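Long-range contact in hypothetical protein (ST2072) (PDB 1VE0), which is of unknown function but binds zinc and belongs to the YjbQ (UPF0047) family: residues 47-53 with 111-117. Sequence-based numbering, arbitrary orientation.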
# COMPACT_ATOMS: atom_id res chain seq x y z
N ALA A 47 6.40 -9.48 -1.28
CA ALA A 47 5.80 -8.17 -1.48
C ALA A 47 6.67 -7.24 -2.31
O ALA A 47 7.83 -7.56 -2.61
CB ALA A 47 5.52 -7.53 -0.13
N ILE A 48 6.10 -6.10 -2.69
CA ILE A 48 6.79 -5.09 -3.50
C ILE A 48 6.85 -3.78 -2.73
O ILE A 48 5.86 -3.37 -2.12
CB ILE A 48 6.03 -4.81 -4.85
CG1 ILE A 48 6.00 -6.06 -5.75
CG2 ILE A 48 6.68 -3.64 -5.60
CD1 ILE A 48 7.37 -6.53 -6.25
N ILE A 49 8.01 -3.14 -2.72
CA ILE A 49 8.18 -1.86 -2.05
C ILE A 49 8.99 -1.01 -3.01
O ILE A 49 9.63 -1.55 -3.91
CB ILE A 49 9.01 -1.93 -0.73
CG1 ILE A 49 10.46 -2.36 -1.04
CG2 ILE A 49 8.37 -2.88 0.27
CD1 ILE A 49 11.37 -2.35 0.18
N ILE A 50 8.92 0.31 -2.85
CA ILE A 50 9.72 1.24 -3.65
C ILE A 50 10.61 1.94 -2.62
O ILE A 50 10.11 2.71 -1.80
CB ILE A 50 8.89 2.35 -4.35
CG1 ILE A 50 7.76 1.74 -5.17
CG2 ILE A 50 9.80 3.20 -5.26
CD1 ILE A 50 8.21 0.74 -6.21
N ASN A 51 11.91 1.65 -2.64
CA ASN A 51 12.80 2.30 -1.70
C ASN A 51 14.27 2.26 -2.14
O ASN A 51 14.56 1.96 -3.29
CB ASN A 51 12.62 1.68 -0.31
CG ASN A 51 12.74 2.71 0.79
OD1 ASN A 51 13.84 3.02 1.25
ND2 ASN A 51 11.61 3.27 1.21
N GLU A 52 15.19 2.55 -1.23
CA GLU A 52 16.60 2.57 -1.62
C GLU A 52 17.22 1.19 -1.55
O GLU A 52 17.08 0.47 -0.55
CB GLU A 52 17.38 3.57 -0.75
CG GLU A 52 18.83 3.76 -1.21
CD GLU A 52 19.61 4.75 -0.36
OE1 GLU A 52 20.84 4.86 -0.55
OE2 GLU A 52 19.00 5.42 0.50
N ALA A 53 17.91 0.80 -2.61
CA ALA A 53 18.53 -0.51 -2.65
C ALA A 53 19.98 -0.48 -2.17
O ALA A 53 20.84 -1.14 -2.74
CB ALA A 53 18.47 -1.07 -4.07
N TRP A 111 16.88 8.23 -4.89
CA TRP A 111 17.19 6.97 -4.25
C TRP A 111 16.15 5.85 -4.41
O TRP A 111 16.27 4.83 -3.75
CB TRP A 111 17.43 7.20 -2.75
CG TRP A 111 18.36 8.34 -2.47
CD1 TRP A 111 18.03 9.54 -1.90
CD2 TRP A 111 19.76 8.41 -2.78
NE1 TRP A 111 19.14 10.36 -1.85
CE2 TRP A 111 20.21 9.69 -2.39
CE3 TRP A 111 20.67 7.52 -3.37
CZ2 TRP A 111 21.54 10.10 -2.55
CZ3 TRP A 111 22.00 7.93 -3.53
CH2 TRP A 111 22.42 9.21 -3.13
N GLN A 112 15.16 6.03 -5.29
CA GLN A 112 14.13 5.01 -5.46
C GLN A 112 14.43 3.89 -6.44
O GLN A 112 14.82 4.11 -7.58
CB GLN A 112 12.79 5.63 -5.89
CG GLN A 112 12.07 6.43 -4.85
CD GLN A 112 10.71 6.86 -5.34
OE1 GLN A 112 10.57 7.34 -6.47
NE2 GLN A 112 9.69 6.70 -4.50
N ARG A 113 14.19 2.68 -5.97
CA ARG A 113 14.36 1.48 -6.77
C ARG A 113 13.13 0.62 -6.48
O ARG A 113 12.51 0.76 -5.43
CB ARG A 113 15.64 0.74 -6.37
CG ARG A 113 16.93 1.57 -6.52
CD ARG A 113 17.23 1.92 -7.97
NE ARG A 113 17.65 0.75 -8.73
CZ ARG A 113 18.04 0.78 -10.01
NH1 ARG A 113 18.41 -0.33 -10.62
NH2 ARG A 113 18.05 1.93 -10.68
N ILE A 114 12.77 -0.23 -7.41
CA ILE A 114 11.62 -1.11 -7.24
C ILE A 114 12.23 -2.38 -6.66
O ILE A 114 13.11 -2.98 -7.26
CB ILE A 114 10.95 -1.37 -8.58
CG1 ILE A 114 10.51 -0.03 -9.18
CG2 ILE A 114 9.73 -2.31 -8.39
CD1 ILE A 114 9.94 -0.12 -10.58
N ILE A 115 11.77 -2.77 -5.48
CA ILE A 115 12.34 -3.94 -4.81
C ILE A 115 11.35 -5.06 -4.50
O ILE A 115 10.25 -4.80 -4.00
CB ILE A 115 12.99 -3.49 -3.48
CG1 ILE A 115 14.12 -2.49 -3.78
CG2 ILE A 115 13.49 -4.70 -2.70
CD1 ILE A 115 14.52 -1.65 -2.59
N LEU A 116 11.74 -6.30 -4.79
CA LEU A 116 10.89 -7.44 -4.44
C LEU A 116 11.41 -7.99 -3.11
O LEU A 116 12.60 -8.25 -2.98
CB LEU A 116 10.94 -8.54 -5.51
CG LEU A 116 10.39 -9.92 -5.09
CD1 LEU A 116 8.90 -9.83 -4.80
CD2 LEU A 116 10.63 -10.91 -6.21
N LEU A 117 10.53 -8.15 -2.12
CA LEU A 117 10.92 -8.69 -0.82
C LEU A 117 10.33 -10.09 -0.72
O LEU A 117 9.13 -10.28 -0.89
CB LEU A 117 10.41 -7.80 0.33
CG LEU A 117 11.01 -6.38 0.48
CD1 LEU A 117 10.40 -5.71 1.72
CD2 LEU A 117 12.54 -6.45 0.63
O HOH W 1 10.02 5.27 -2.20
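Ile49 and Ile115 face each other as a hydrogen-bonded antiparallel pair, and their side chains meet at a slant, CG1 of Ile49 lying 3.7 Å from CB of Ile115. With chi1 at 64°, that CG1 sits between its own backbone N and carbonyl carbon; CG2 and CD1 of Ile49 both touch CD1 of Leu117 at 3.8 Å, the two side chains crossing at about a right angle. Cut back to an alanine, this position would probably leave a gap between Ile115 and Leu117, and Phe61 of helix 55-68 without its contact. On the opposite face Ile50 and Ile114 lie side by side and point the same way, CD1 of Ile50 resting 3.8 Å from CG1 of Ile114. The two strands are neighbours in a small antiparallel sheet, strand 113-118 lying between 17-20 and 46-51. Ile49 and Ile115 meet helix 55-68; Ile48, Ile50 and Ile114 meet strands 35-41 and 96-102 of the larger sheet. Paired backbone bonds at Ala47-Leu117, Ile49-Ile115 and Asn51-Arg113 fix the register; the last pair is the most bent, Arg113 N reaching Asn51 O at 2.8 Å with 139° at the hydrogen. On the side holding Ile114, CG2 of Ile50 packs 3.6 Å from NE2 of Gln112, whose OE1 is hydrogen-bonded to Gly109 N, and a water joins that NE2 to Ile50 O. Extended Glu52, known to bind zinc in this protein though its side chain here stops about 4 Å from a zinc ion, runs alongside Trp111; its OE1 comes obliquely to CE3 of Trp111 at 3.9 Å, carboxylate and indole planes 24° apart. Asn51 OD1 accepts from Glu52 N at 2.9 Å, the donor tilted well off the amide plane, and is also hydrogen-bonded to ND1 of the zinc ligand His87 of a second subunit.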